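Beta-galactoside alpha-2,6-sialyltransferase (Photobacterium sp., PDB 2Z4T) probably transfers sialic acid from CMP-sialic acid to the galactose of acceptors such as lactose, forming an alpha-2,6 linkage. Local coordinates at residues A[334-346]-A[428-440]. Sequence-based numbering, arbitrary orientation.
With C5P (cytidine-5'-monophosphate), chain C.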
loop_
_atom_site.group_PDB
_atom_site.type_symbol
_atom_site.label_atom_id
_atom_site.label_comp_id
_atom_site.label_asym_id
_atom_site.label_seq_id
_atom_site.Cartn_x
_atom_site.Cartn_y
_atom_site.Cartn_z
ATOM N N PHE A 334 -11.389 4.703 -2.864
ATOM C CA PHE A 334 -10.686 3.758 -2.011
ATOM C C PHE A 334 -11.522 2.514 -1.677
ATOM O O PHE A 334 -11.072 1.384 -1.926
ATOM C CB PHE A 334 -10.217 4.476 -0.735
ATOM C CG PHE A 334 -9.493 3.594 0.233
ATOM C CD1 PHE A 334 -8.207 3.156 -0.032
ATOM C CD2 PHE A 334 -10.092 3.227 1.437
ATOM C CE1 PHE A 334 -7.539 2.336 0.880
ATOM C CE2 PHE A 334 -9.432 2.411 2.360
ATOM C CZ PHE A 334 -8.156 1.963 2.080
ATOM N N LEU A 335 -12.728 2.716 -1.127
ATOM C CA LEU A 335 -13.573 1.583 -0.694
ATOM C C LEU A 335 -13.924 0.698 -1.875
ATOM O O LEU A 335 -14.023 -0.536 -1.782
ATOM C CB LEU A 335 -14.864 2.044 0.025
ATOM C CG LEU A 335 -14.647 2.845 1.310
ATOM C CD1 LEU A 335 -15.965 3.132 1.994
ATOM C CD2 LEU A 335 -13.656 2.139 2.271
ATOM N N SER A 336 -14.095 1.369 -2.990
ATOM C CA SER A 336 -14.442 0.738 -4.215
ATOM C C SER A 336 -13.274 -0.116 -4.722
ATOM O O SER A 336 -13.475 -1.248 -5.145
ATOM C CB SER A 336 -14.820 1.824 -5.202
ATOM O OG SER A 336 -15.015 1.260 -6.456
ATOM N N ILE A 337 -12.054 0.401 -4.648
ATOM C CA ILE A 337 -10.898 -0.392 -5.040
ATOM C C ILE A 337 -10.623 -1.590 -4.116
ATOM O O ILE A 337 -10.257 -2.656 -4.598
ATOM C CB ILE A 337 -9.629 0.465 -5.241
ATOM C CG1 ILE A 337 -9.857 1.445 -6.405
ATOM C CG2 ILE A 337 -8.424 -0.450 -5.540
ATOM C CD1 ILE A 337 -8.745 2.464 -6.622
ATOM N N VAL A 338 -10.790 -1.419 -2.804
ATOM C CA VAL A 338 -10.653 -2.549 -1.875
ATOM C C VAL A 338 -11.903 -3.476 -1.829
ATOM O O VAL A 338 -11.885 -4.497 -1.154
ATOM C CB VAL A 338 -10.210 -2.113 -0.424
ATOM C CG1 VAL A 338 -9.075 -1.075 -0.478
ATOM C CG2 VAL A 338 -11.407 -1.577 0.382
ATOM N N ASN A 339 -12.954 -3.117 -2.570
ATOM C CA ASN A 339 -14.244 -3.843 -2.589
ATOM C C ASN A 339 -14.977 -3.958 -1.249
ATOM O O ASN A 339 -15.619 -4.970 -0.950
ATOM C CB ASN A 339 -14.153 -5.203 -3.302
ATOM C CG ASN A 339 -13.602 -5.089 -4.725
ATOM O OD1 ASN A 339 -13.889 -4.130 -5.433
ATOM N ND2 ASN A 339 -12.790 -6.060 -5.135
ATOM N N PHE A 340 -14.889 -2.896 -0.457
ATOM C CA PHE A 340 -15.656 -2.822 0.775
ATOM C C PHE A 340 -16.972 -2.061 0.590
ATOM O O PHE A 340 -16.996 -0.847 0.368
ATOM C CB PHE A 340 -14.829 -2.223 1.921
ATOM C CG PHE A 340 -15.566 -2.182 3.244
ATOM C CD1 PHE A 340 -16.432 -3.218 3.614
ATOM C CD2 PHE A 340 -15.382 -1.122 4.121
ATOM C CE1 PHE A 340 -17.099 -3.191 4.829
ATOM C CE2 PHE A 340 -16.052 -1.089 5.335
ATOM C CZ PHE A 340 -16.921 -2.133 5.687
ATOM N N ASP A 341 -18.069 -2.792 0.663
ATOM C CA ASP A 341 -19.375 -2.170 0.678
ATOM C C ASP A 341 -19.794 -1.949 2.144
ATOM O O ASP A 341 -20.321 -2.843 2.814
ATOM C CB ASP A 341 -20.368 -3.046 -0.083
ATOM C CG ASP A 341 -21.758 -2.427 -0.175
ATOM O OD1 ASP A 341 -21.999 -1.285 0.318
ATOM O OD2 ASP A 341 -22.618 -3.117 -0.754
ATOM N N LYS A 342 -19.531 -0.744 2.623
ATOM C CA LYS A 342 -19.747 -0.382 4.005
ATOM C C LYS A 342 -21.204 -0.418 4.418
ATOM O O LYS A 342 -21.538 -0.980 5.474
ATOM C CB LYS A 342 -19.171 1.000 4.254
ATOM C CG LYS A 342 -19.376 1.503 5.637
ATOM C CD LYS A 342 -18.639 2.793 5.874
ATOM C CE LYS A 342 -19.318 3.520 7.017
ATOM N NZ LYS A 342 -18.369 4.378 7.754
ATOM N N GLN A 343 -22.073 0.180 3.593
ATOM C CA GLN A 343 -23.504 0.277 3.908
ATOM C C GLN A 343 -24.120 -1.143 4.042
ATOM O O GLN A 343 -24.989 -1.386 4.894
ATOM C CB GLN A 343 -24.227 1.191 2.883
ATOM C CG GLN A 343 -25.758 1.498 3.115
ATOM C CD GLN A 343 -26.124 1.841 4.584
ATOM O OE1 GLN A 343 -25.627 2.817 5.166
ATOM N NE2 GLN A 343 -27.000 1.026 5.179
ATOM N N LYS A 344 -23.629 -2.081 3.233
ATOM C CA LYS A 344 -24.115 -3.455 3.267
ATOM C C LYS A 344 -23.758 -4.140 4.594
ATOM O O LYS A 344 -24.621 -4.787 5.209
ATOM C CB LYS A 344 -23.601 -4.241 2.051
ATOM C CG LYS A 344 -23.666 -5.769 2.169
ATOM C CD LYS A 344 -23.692 -6.409 0.789
ATOM C CE LYS A 344 -22.999 -7.773 0.748
ATOM N NZ LYS A 344 -23.349 -8.685 1.896
ATOM N N LEU A 345 -22.508 -3.988 5.038
ATOM C CA LEU A 345 -22.104 -4.475 6.364
ATOM C C LEU A 345 -22.900 -3.762 7.443
ATOM O O LEU A 345 -23.436 -4.409 8.345
ATOM C CB LEU A 345 -20.612 -4.288 6.631
ATOM C CG LEU A 345 -19.835 -5.341 7.436
ATOM C CD1 LEU A 345 -18.605 -4.734 8.121
ATOM C CD2 LEU A 345 -20.646 -6.087 8.444
ATOM N N GLN A 346 -22.997 -2.436 7.348
ATOM C CA GLN A 346 -23.802 -1.703 8.327
ATOM C C GLN A 346 -25.232 -2.234 8.401
ATOM O O GLN A 346 -25.755 -2.437 9.508
ATOM C CB GLN A 346 -23.760 -0.181 8.125
ATOM C CG GLN A 346 -24.377 0.616 9.303
ATOM C CD GLN A 346 -23.666 0.390 10.652
ATOM O OE1 GLN A 346 -24.255 -0.141 11.603
ATOM N NE2 GLN A 346 -22.401 0.793 10.730
ATOM N N LYS A 428 -11.005 -10.593 0.850
ATOM C CA LYS A 428 -10.034 -9.742 0.161
ATOM C C LYS A 428 -9.847 -8.372 0.817
ATOM O O LYS A 428 -8.872 -7.666 0.525
ATOM C CB LYS A 428 -10.358 -9.594 -1.330
ATOM C CG LYS A 428 -11.668 -8.860 -1.741
ATOM C CD LYS A 428 -11.702 -8.844 -3.295
ATOM C CE LYS A 428 -13.055 -8.513 -3.906
ATOM N NZ LYS A 428 -14.257 -9.262 -3.370
ATOM N N ILE A 429 -10.778 -8.009 1.701
ATOM C CA ILE A 429 -10.766 -6.691 2.323
ATOM C C ILE A 429 -9.824 -6.724 3.530
ATOM O O ILE A 429 -10.102 -7.438 4.503
ATOM C CB ILE A 429 -12.193 -6.275 2.778
ATOM C CG1 ILE A 429 -13.168 -6.293 1.606
ATOM C CG2 ILE A 429 -12.185 -4.913 3.447
ATOM C CD1 ILE A 429 -14.643 -6.343 2.049
ATOM N N SER A 430 -8.712 -5.978 3.482
ATOM C CA SER A 430 -7.856 -5.879 4.677
ATOM C C SER A 430 -8.689 -5.444 5.875
ATOM O O SER A 430 -9.507 -4.520 5.774
ATOM C CB SER A 430 -6.696 -4.935 4.470
ATOM O OG SER A 430 -5.569 -5.681 4.039
ATOM N N PHE A 431 -8.509 -6.123 7.000
ATOM C CA PHE A 431 -9.348 -5.864 8.145
ATOM C C PHE A 431 -9.153 -4.443 8.650
ATOM O O PHE A 431 -10.070 -3.836 9.233
ATOM C CB PHE A 431 -9.073 -6.889 9.249
ATOM C CG PHE A 431 -10.023 -6.814 10.401
ATOM C CD1 PHE A 431 -11.362 -7.137 10.238
ATOM C CD2 PHE A 431 -9.582 -6.430 11.650
ATOM C CE1 PHE A 431 -12.270 -7.082 11.330
ATOM C CE2 PHE A 431 -10.442 -6.381 12.736
ATOM C CZ PHE A 431 -11.792 -6.701 12.584
ATOM N N GLU A 432 -7.963 -3.892 8.441
ATOM C CA GLU A 432 -7.790 -2.551 8.957
ATOM C C GLU A 432 -8.629 -1.483 8.243
ATOM O O GLU A 432 -8.873 -0.415 8.809
ATOM C CB GLU A 432 -6.340 -2.160 9.332
ATOM C CG GLU A 432 -5.199 -2.717 8.560
ATOM C CD GLU A 432 -4.903 -4.183 8.735
ATOM O OE1 GLU A 432 -4.250 -4.613 9.694
ATOM O OE2 GLU A 432 -5.239 -4.912 7.809
ATOM N N VAL A 433 -9.185 -1.795 7.070
ATOM C CA VAL A 433 -10.111 -0.846 6.495
ATOM C C VAL A 433 -11.389 -0.760 7.322
ATOM O O VAL A 433 -12.009 0.318 7.402
ATOM C CB VAL A 433 -10.356 -0.986 4.953
ATOM C CG1 VAL A 433 -9.229 -1.734 4.252
ATOM C CG2 VAL A 433 -11.704 -1.541 4.625
ATOM N N LEU A 434 -11.758 -1.854 7.993
ATOM C CA LEU A 434 -12.899 -1.780 8.910
ATOM C C LEU A 434 -12.580 -0.892 10.103
ATOM O O LEU A 434 -13.454 -0.194 10.607
ATOM C CB LEU A 434 -13.406 -3.151 9.387
ATOM C CG LEU A 434 -13.833 -4.290 8.453
ATOM C CD1 LEU A 434 -15.105 -4.846 8.987
ATOM C CD2 LEU A 434 -14.003 -3.925 6.975
ATOM N N MET A 435 -11.337 -0.925 10.559
ATOM C CA MET A 435 -10.904 -0.003 11.601
ATOM C C MET A 435 -10.992 1.446 11.125
ATOM O O MET A 435 -11.542 2.280 11.830
ATOM C CB MET A 435 -9.481 -0.300 12.057
ATOM C CG MET A 435 -9.021 0.538 13.248
ATOM S SD MET A 435 -7.241 0.318 13.537
ATOM C CE MET A 435 -6.614 1.056 12.014
ATOM N N MET A 436 -10.457 1.719 9.934
ATOM C CA MET A 436 -10.385 3.071 9.379
ATOM C C MET A 436 -11.747 3.632 9.033
ATOM O O MET A 436 -11.924 4.853 9.053
ATOM C CB MET A 436 -9.498 3.113 8.133
ATOM C CG MET A 436 -8.033 2.798 8.421
ATOM S SD MET A 436 -6.978 3.201 7.047
ATOM C CE MET A 436 -7.323 1.858 5.913
ATOM N N THR A 437 -12.702 2.757 8.720
ATOM C CA THR A 437 -14.052 3.198 8.395
ATOM C C THR A 437 -14.994 3.179 9.614
ATOM O O THR A 437 -16.204 3.436 9.489
ATOM C CB THR A 437 -14.660 2.370 7.245
ATOM O OG1 THR A 437 -14.655 0.983 7.601
ATOM C CG2 THR A 437 -13.857 2.574 5.901
ATOM N N ASP A 438 -14.436 2.890 10.794
ATOM C CA ASP A 438 -15.227 2.823 12.035
ATOM C C ASP A 438 -16.331 1.767 11.920
ATOM O O ASP A 438 -17.480 2.025 12.237
ATOM C CB ASP A 438 -15.797 4.204 12.389
ATOM C CG ASP A 438 -16.386 4.253 13.788
ATOM O OD1 ASP A 438 -15.882 3.533 14.704
ATOM O OD2 ASP A 438 -17.369 5.021 13.983
ATOM N N MET A 439 -15.953 0.583 11.446
ATOM C CA MET A 439 -16.863 -0.523 11.150
ATOM C C MET A 439 -16.419 -1.763 11.917
ATOM O O MET A 439 -16.692 -2.901 11.518
ATOM C CB MET A 439 -16.872 -0.827 9.647
ATOM C CG MET A 439 -17.687 0.145 8.779
ATOM S SD MET A 439 -19.384 0.349 9.377
ATOM C CE MET A 439 -20.127 -1.230 8.945
ATOM N N LEU A 440 -15.716 -1.538 13.018
ATOM C CA LEU A 440 -15.414 -2.617 13.934
ATOM C C LEU A 440 -16.694 -3.097 14.619
ATOM O O LEU A 440 -17.540 -2.297 15.020
ATOM C CB LEU A 440 -14.372 -2.159 14.957
ATOM C CG LEU A 440 -12.873 -2.399 14.682
ATOM C CD1 LEU A 440 -12.540 -2.869 13.285
ATOM C CD2 LEU A 440 -12.029 -1.191 15.117
HETATM O O3P C5P C . -2.580 -12.794 9.076
HETATM P P C5P C . -1.458 -11.997 8.523
HETATM O O1P C5P C . -0.979 -12.689 7.255
HETATM O O2P C5P C . -0.440 -11.607 9.575
HETATM O "O5'" C5P C . -2.096 -10.609 8.115
HETATM C "C5'" C5P C . -1.440 -9.692 7.266
HETATM C "C4'" C5P C . -2.532 -8.729 6.804
HETATM O "O4'" C5P C . -3.539 -9.447 6.078
HETATM C "C3'" C5P C . -3.300 -8.086 7.945
HETATM O "O3'" C5P C . -2.712 -6.871 8.397
HETATM C "C2'" C5P C . -4.613 -7.770 7.284
HETATM O "O2'" C5P C . -4.468 -6.669 6.383
HETATM C "C1'" C5P C . -4.844 -8.929 6.369
HETATM N N1 C5P C . -5.710 -9.913 7.013
HETATM C C2 C5P C . -7.116 -9.702 7.011
HETATM N N3 C5P C . -7.951 -10.607 7.581
HETATM C C4 C5P C . -7.456 -11.728 8.173
HETATM C C5 C5P C . -6.066 -11.965 8.192
HETATM C C6 C5P C . -5.203 -11.033 7.591
HETATM O O2 C5P C . -7.609 -8.685 6.500
HETATM N N4 C5P C . -8.324 -12.615 8.722
HETATM O O HOH W 1 -9.217 -5.429 -0.780
#
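Against the Phe-340 ring, which touches both Val-433 and Thr-437, Val-433 O is gripped by two groups of Thr-437, the backbone N and, at 2.7 Å, the hydroxyl OG1, which arrive from opposite faces of the carbonyl plane. The same OG1 lies at the edge of the Phe-340 ring, 3.4 Å from its CE2. A chi1 of -177°, which swings CG away from the backbone N, carries the Phe-340 ring across to helix 431-436, where Leu-434 CD2 makes a CH-pi contact 3.8 Å from the ring centroid; Lys-342 CA lies over the other face and Met-439 CG at the rim, in plane. Ile-429 CD1 and Val-433 CG2 approach the ring obliquely. Met-439, bent at chi2 and chi3, packs its CE 3.9 Å from Leu-345 CB. Beside it the extended Lys-342 chain delivers NZ to Thr-437 O at 2.9 Å, in the carbonyl plane, just where a Schellman motif ends helix 431-436. A water bridges Val-338 O and Lys-428 O. Nearer the nucleotide, Phe-431 N donates to O2 of the cytosine at 2.8 Å, and Glu-432 OE1 accepts from the ribose O3'. The contact thus packs the turn between helices 328-338 and 342-349 behind a CMP-binding segment of this GT-B sialyltransferase.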